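PDB 2NSA: trigger factor from Thermotoga maritima, which probably keeps newly made proteins in an open conformation as a ribosome-binding chaperone and prolyl isomerase, this chain being its C-terminal chaperone domain. Local coordinates for residues E35-P38 / E39-E42; R48-E51 / I52-N55; E144-R147 / W148-K152. All coordinates share one frame; numbering follows the deposited sequence.

In the fold
All three interactions are local, between side chains a turn or so apart, and all lie in the C-terminal chaperone domain. Interaction 1 lies at the end region of helix 25-36, interaction 2 on the next helix, 47-64, and interaction 3 on helix 140-160. Interactions 3 and 1 are centred about 10 and 12 Å from the chain's centre, on opposite sides of it; interaction 2 is peripheral, about 20 Å out. Each sets aliphatic side chains against neighbouring helices, helix 77-105 among them, whereas the polar sides differ: a long lysine-glutamate pair at the turn, an arginine-glutamate salt bridge with waters at 48-55, and an arginine holding sulfate at 144-152.

Interaction 1 of 3, residues E35-P38 / E39-E42; sequences EKLP and EIVE
Lys36 and Glu39 lie side by side and point the same way, their polar ends drawn together on one side of the turn. The lysine chain bends at its second torsion (chi2 -60°), which brings its aliphatic part alongside the carboxylate: CD of Lys36 is 3.3 Å from OE2 of Glu39. The ammonium group is farther off, NZ of Lys36 lying 3.6 Å from the same OE2, so this is a long salt bridge. A water donates to both OE2 of Glu39 and the carbonyl O of Glu35, while the other carboxylate oxygen, OE1, accepts from the backbone N of Phe3. With an alanine at this position the Phe3 amide is likely to lose its acceptor and the Lys36 ammonium its mate, weakening the tie to the N-terminal loop. Beneath these side chains helix 25-36 runs out through a 3-10 turn. The i to i+3 bonds are N of Glu39 to O of Lys36 at 3.0 Å and N of Ile40 to O of Leu37 at 3.2 Å. Pro38 has no N-H to donate to the preceding turn, consistent with i to i+4 bonding giving way here, and its ring rests on Asp90 and Arg94 of helix 77-105. On another side Leu37 and Ile40 meet methyl to methyl, CD2 of Leu37 lying 4.2 Å from CD1 of Ile40; Leu9 and Leu6 of helix 6-12 touch them in turn. Val41, where the chain has become extended, sets CG1 3.6 Å from O of Pro38 and packs against Lys93 and Val97.

Interaction 2 of 3, residues R48-E51 / I52-N55; sequences RTLE and ILVN
The guanidinium of Arg48 lies flat over the side chain of Ile52, one turn further along the helix, with CG1 of Ile52 3.6 Å from the plane and over its centre. The two side chains cross at about a right angle. Arg48 reaches this place because CG stands anti to the backbone N (chi1 -178°) and the chain then bends at chi2 (54°), turning it forward along the helix over Ile52. The face thus meets hydrocarbon while the edge serves polar partners: NH1 of Arg48 donates to OE1 of Glu51 at 2.9 Å, nearly in the guanidinium plane. OE1 is met on its anti side, 25° out of the carboxylate plane, and this salt bridge helps fix the rotation of the group. Stack and bridge together make the tight part of the contact. Within helix 47-64, i to i+4 backbone bonds join the two segments, among them N of Val54 to O of Leu50 at 2.9 Å. The helix is amphipathic, with a polar, water-facing side and an apolar side turned to helix 77-105; Ile52 is the apolar residue beneath the guanidinium. On the apolar side Leu53 touches Ile88 and Ile92, and Leu50 meets Lys85, but their own touch is slight, CD2 of Leu50 lying 4.5 Å from CD1 of Leu53. The solvent side is the gap between Arg48 and Asn55, which waters bridge. One water accepts from NH1 of Arg48 and ND2 of Asn55; a second accepts from NH2 of Arg48 and, weakly, from the same ND2. Asn55 also uses OD1, which accepts from Arg81 of helix 77-105.

Interaction 3 of 3, residues E144-R147 / W148-K152; sequences EELR and WAILK. With SO4 (sulfate ion), chain C.
Glu144 meets Trp148 through the backbone, its carbonyl O accepting from N of Trp148 at 3.0 Å, with CB of the tryptophan 3.5 Å from that same oxygen. The carboxylate of Glu144 is hydrogen-bonded to NE2 of Gln140, one turn earlier. The next carbonyl, that of Glu145, accepts from N of Ala149; CB of Ala149 is 3.5 Å from O of Glu145, and this small, exposed side chain lies about 4 Å from another bound sulfate. Leu146 is buried. Its carbonyl O receives N of Ile150 at 2.9 Å, and its CG lies 4.0 Å from CD1 of Ile150. CG1 of Ile150 stands anti to the carbonyl carbon (chi1 -62°), which sends the end of the chain back over the preceding turn toward the leucine. Both branched residues face helix 111-125, where Glu117 touches each and Leu121 touches Leu146. Arg147 closes the segment: its carbonyl O binds N of Leu151, while its side chain stretches past Leu114 and Val109, bends at chi3 (-60°), and gives a long hydrogen bond, bent to 143°, from NH2 to O2 of the sulfate at 3.3 Å. That oxygen lies at the edge of the guanidinium, near its plane, and Arg143 also donates to the ion. Trp148 turns its ring to Asp95 and Ile98 of helix 77-105, with CB of Lys152 4.3 Å above one face but offset toward the rim. Helix 140-160 is thus packed between two helices by its apolar residues, while Arg147 and Arg143 together probably favour an anion here; the sulfate itself probably came from the crystallisation liquor.

Interaction 1 of 3, residues E35-P38 / E39-E42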
# COMPACT_ATOMS: atom_id res chain seq x y z
N GLU A 35 -3.46 -0.30 7.42
CA GLU A 35 -3.84 0.86 8.21
C GLU A 35 -3.06 0.98 9.51
O GLU A 35 -2.77 2.09 9.97
CB GLU A 35 -5.34 0.80 8.52
CG GLU A 35 -5.84 1.96 9.35
CD GLU A 35 -7.33 1.89 9.60
OE1 GLU A 35 -7.87 2.80 10.26
OE2 GLU A 35 -7.97 0.92 9.13
N LYS A 36 -2.70 -0.15 10.11
CA LYS A 36 -1.98 -0.14 11.38
C LYS A 36 -0.46 -0.16 11.27
O LYS A 36 0.23 0.27 12.18
CB LYS A 36 -2.45 -1.31 12.25
CG LYS A 36 -3.91 -1.23 12.67
CD LYS A 36 -4.18 0.04 13.47
CE LYS A 36 -5.62 0.08 13.96
NZ LYS A 36 -5.91 1.31 14.75
N LEU A 37 0.05 -0.66 10.15
CA LEU A 37 1.50 -0.74 9.95
C LEU A 37 2.30 0.54 10.26
O LEU A 37 3.36 0.46 10.87
CB LEU A 37 1.82 -1.22 8.53
CG LEU A 37 1.68 -2.74 8.30
CD1 LEU A 37 1.92 -3.07 6.83
CD2 LEU A 37 2.68 -3.48 9.18
N PRO A 38 1.80 1.72 9.86
CA PRO A 38 2.54 2.95 10.14
C PRO A 38 2.87 3.18 11.61
O PRO A 38 3.82 3.89 11.94
CB PRO A 38 1.62 4.05 9.59
CG PRO A 38 0.87 3.36 8.51
CD PRO A 38 0.56 2.01 9.11
N GLU A 39 2.08 2.58 12.50
CA GLU A 39 2.27 2.75 13.93
C GLU A 39 3.53 2.14 14.53
O GLU A 39 3.96 2.55 15.62
CB GLU A 39 1.05 2.20 14.67
CG GLU A 39 -0.19 3.08 14.54
CD GLU A 39 -1.42 2.43 15.14
OE1 GLU A 39 -1.29 1.68 16.13
OE2 GLU A 39 -2.54 2.68 14.63
N ILE A 40 4.14 1.18 13.84
CA ILE A 40 5.33 0.52 14.37
C ILE A 40 6.66 1.01 13.82
O ILE A 40 7.68 0.32 13.94
CB ILE A 40 5.24 -1.00 14.15
CG1 ILE A 40 5.26 -1.33 12.66
CG2 ILE A 40 3.96 -1.53 14.79
CD1 ILE A 40 5.36 -2.82 12.36
N VAL A 41 6.67 2.20 13.23
CA VAL A 41 7.90 2.76 12.70
C VAL A 41 7.95 4.27 12.90
O VAL A 41 6.92 4.93 12.98
CB VAL A 41 8.07 2.43 11.20
CG1 VAL A 41 7.03 3.16 10.38
CG2 VAL A 41 9.47 2.78 10.74
N GLU A 42 9.16 4.80 12.98
CA GLU A 42 9.36 6.23 13.15
C GLU A 42 10.15 6.78 11.97
O GLU A 42 11.14 6.18 11.55
CB GLU A 42 10.11 6.52 14.45
CG GLU A 42 11.46 5.82 14.55
CD GLU A 42 12.29 6.31 15.72
OE1 GLU A 42 12.66 7.50 15.72
OE2 GLU A 42 12.57 5.50 16.63
O HOH W 1 -2.08 4.24 12.01

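Interaction 2 of 3, residues R48-E51 / I52-N55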
# COMPACT_ATOMS: atom_id res chain seq x y z
N ARG A 48 8.75 20.68 6.17
CA ARG A 48 8.82 21.30 4.85
C ARG A 48 8.68 20.25 3.75
O ARG A 48 7.96 20.46 2.77
CB ARG A 48 10.13 22.08 4.67
CG ARG A 48 10.26 22.79 3.32
CD ARG A 48 9.07 23.70 3.03
NE ARG A 48 9.06 24.14 1.63
CZ ARG A 48 7.97 24.47 0.96
NH1 ARG A 48 6.78 24.41 1.54
NH2 ARG A 48 8.06 24.84 -0.32
N THR A 49 9.35 19.11 3.91
CA THR A 49 9.25 18.05 2.90
C THR A 49 7.79 17.62 2.75
O THR A 49 7.30 17.41 1.63
CB THR A 49 10.08 16.81 3.29
OG1 THR A 49 11.47 17.16 3.31
CG2 THR A 49 9.86 15.69 2.28
N LEU A 50 7.10 17.48 3.88
CA LEU A 50 5.70 17.07 3.86
C LEU A 50 4.84 18.14 3.19
O LEU A 50 3.92 17.81 2.44
CB LEU A 50 5.23 16.78 5.29
CG LEU A 50 5.97 15.59 5.93
CD1 LEU A 50 5.49 15.37 7.37
CD2 LEU A 50 5.74 14.34 5.11
N GLU A 51 5.11 19.42 3.46
CA GLU A 51 4.34 20.49 2.82
C GLU A 51 4.49 20.37 1.31
O GLU A 51 3.52 20.52 0.56
CB GLU A 51 4.84 21.88 3.24
CG GLU A 51 4.68 22.17 4.70
CD GLU A 51 5.15 23.57 5.06
OE1 GLU A 51 6.03 24.11 4.36
OE2 GLU A 51 4.64 24.12 6.06
N ILE A 52 5.71 20.10 0.86
CA ILE A 52 5.97 19.96 -0.57
C ILE A 52 5.21 18.78 -1.17
O ILE A 52 4.65 18.88 -2.26
CB ILE A 52 7.48 19.79 -0.86
CG1 ILE A 52 8.23 21.06 -0.44
CG2 ILE A 52 7.72 19.53 -2.34
CD1 ILE A 52 9.74 20.92 -0.47
N LEU A 53 5.18 17.66 -0.45
CA LEU A 53 4.48 16.47 -0.94
C LEU A 53 2.98 16.72 -1.00
O LEU A 53 2.30 16.24 -1.91
CB LEU A 53 4.79 15.26 -0.05
CG LEU A 53 6.27 14.87 -0.06
CD1 LEU A 53 6.48 13.62 0.78
CD2 LEU A 53 6.73 14.63 -1.49
N VAL A 54 2.47 17.47 -0.03
CA VAL A 54 1.05 17.80 -0.00
C VAL A 54 0.72 18.64 -1.24
O VAL A 54 -0.29 18.40 -1.91
CB VAL A 54 0.68 18.56 1.30
CG1 VAL A 54 -0.73 19.16 1.20
CG2 VAL A 54 0.77 17.62 2.49
N ASN A 55 1.57 19.61 -1.57
CA ASN A 55 1.31 20.44 -2.75
C ASN A 55 1.28 19.63 -4.03
O ASN A 55 0.43 19.84 -4.89
CB ASN A 55 2.38 21.52 -2.94
CG ASN A 55 2.43 22.49 -1.80
OD1 ASN A 55 1.41 22.83 -1.21
ND2 ASN A 55 3.63 22.95 -1.48
O HOH W 2 3.99 24.70 0.36
O HOH W 3 6.05 24.18 -2.33

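Interaction 3 of 3, residues E144-R147 / W148-K152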
# COMPACT_ATOMS: atom_id res chain seq x y z
N GLU A 144 9.05 -0.40 -12.05
CA GLU A 144 9.27 -0.22 -10.61
C GLU A 144 7.94 -0.27 -9.86
O GLU A 144 7.87 -0.81 -8.76
CB GLU A 144 9.97 1.11 -10.32
CG GLU A 144 11.40 1.17 -10.83
CD GLU A 144 12.06 2.52 -10.63
OE1 GLU A 144 11.33 3.52 -10.47
OE2 GLU A 144 13.30 2.58 -10.66
N GLU A 145 6.90 0.30 -10.46
CA GLU A 145 5.58 0.30 -9.83
C GLU A 145 5.02 -1.12 -9.74
O GLU A 145 4.46 -1.52 -8.71
CB GLU A 145 4.61 1.19 -10.61
CG GLU A 145 5.12 2.62 -10.76
CD GLU A 145 4.26 3.47 -11.69
OE1 GLU A 145 3.75 2.94 -12.70
OE2 GLU A 145 4.11 4.68 -11.41
N LEU A 146 5.19 -1.90 -10.80
CA LEU A 146 4.69 -3.27 -10.79
C LEU A 146 5.46 -4.11 -9.78
O LEU A 146 4.87 -4.86 -9.00
CB LEU A 146 4.85 -3.90 -12.18
CG LEU A 146 4.22 -5.28 -12.34
CD1 LEU A 146 2.74 -5.24 -11.97
CD2 LEU A 146 4.40 -5.74 -13.78
N ARG A 147 6.79 -3.97 -9.79
CA ARG A 147 7.64 -4.71 -8.86
C ARG A 147 7.21 -4.44 -7.43
O ARG A 147 7.05 -5.36 -6.63
CB ARG A 147 9.10 -4.29 -9.05
CG ARG A 147 10.10 -5.14 -8.27
CD ARG A 147 11.52 -4.60 -8.41
NE ARG A 147 12.00 -4.58 -9.79
CZ ARG A 147 12.39 -5.64 -10.48
NH1 ARG A 147 12.37 -6.85 -9.91
NH2 ARG A 147 12.83 -5.51 -11.73
N TRP A 148 7.00 -3.17 -7.10
CA TRP A 148 6.59 -2.81 -5.75
C TRP A 148 5.22 -3.38 -5.41
O TRP A 148 5.01 -3.90 -4.32
CB TRP A 148 6.56 -1.30 -5.57
CG TRP A 148 6.00 -0.89 -4.25
CD1 TRP A 148 4.77 -0.33 -4.01
CD2 TRP A 148 6.64 -1.00 -2.97
NE1 TRP A 148 4.61 -0.08 -2.67
CE2 TRP A 148 5.74 -0.48 -2.01
CE3 TRP A 148 7.88 -1.48 -2.55
CZ2 TRP A 148 6.05 -0.43 -0.64
CZ3 TRP A 148 8.19 -1.44 -1.19
CH2 TRP A 148 7.27 -0.91 -0.26
N ALA A 149 4.28 -3.28 -6.35
CA ALA A 149 2.94 -3.81 -6.12
C ALA A 149 3.00 -5.29 -5.77
O ALA A 149 2.33 -5.75 -4.84
CB ALA A 149 2.07 -3.60 -7.34
N ILE A 150 3.80 -6.04 -6.53
CA ILE A 150 3.93 -7.47 -6.28
C ILE A 150 4.59 -7.75 -4.93
O ILE A 150 4.11 -8.58 -4.16
CB ILE A 150 4.76 -8.15 -7.39
CG1 ILE A 150 4.05 -8.00 -8.74
CG2 ILE A 150 4.96 -9.63 -7.04
CD1 ILE A 150 4.90 -8.42 -9.93
N LEU A 151 5.68 -7.04 -4.65
CA LEU A 151 6.41 -7.21 -3.39
C LEU A 151 5.53 -6.93 -2.18
O LEU A 151 5.51 -7.71 -1.23
CB LEU A 151 7.63 -6.27 -3.36
CG LEU A 151 8.58 -6.43 -2.18
CD1 LEU A 151 9.41 -7.70 -2.40
CD2 LEU A 151 9.50 -5.23 -2.09
N LYS A 152 4.82 -5.81 -2.23
CA LYS A 152 3.93 -5.40 -1.15
C LYS A 152 2.85 -6.44 -0.92
O LYS A 152 2.56 -6.79 0.23
CB LYS A 152 3.31 -4.05 -1.50
CG LYS A 152 2.28 -3.54 -0.53
CD LYS A 152 1.86 -2.13 -0.95
CE LYS A 152 0.87 -1.53 0.00
NZ LYS A 152 0.39 -0.22 -0.53
S SO4 C . 15.64 -2.37 -13.23
O1 SO4 C . 16.70 -3.36 -13.49
O2 SO4 C . 14.32 -3.04 -13.24
O3 SO4 C . 15.67 -1.33 -14.28
O4 SO4 C . 15.86 -1.74 -11.91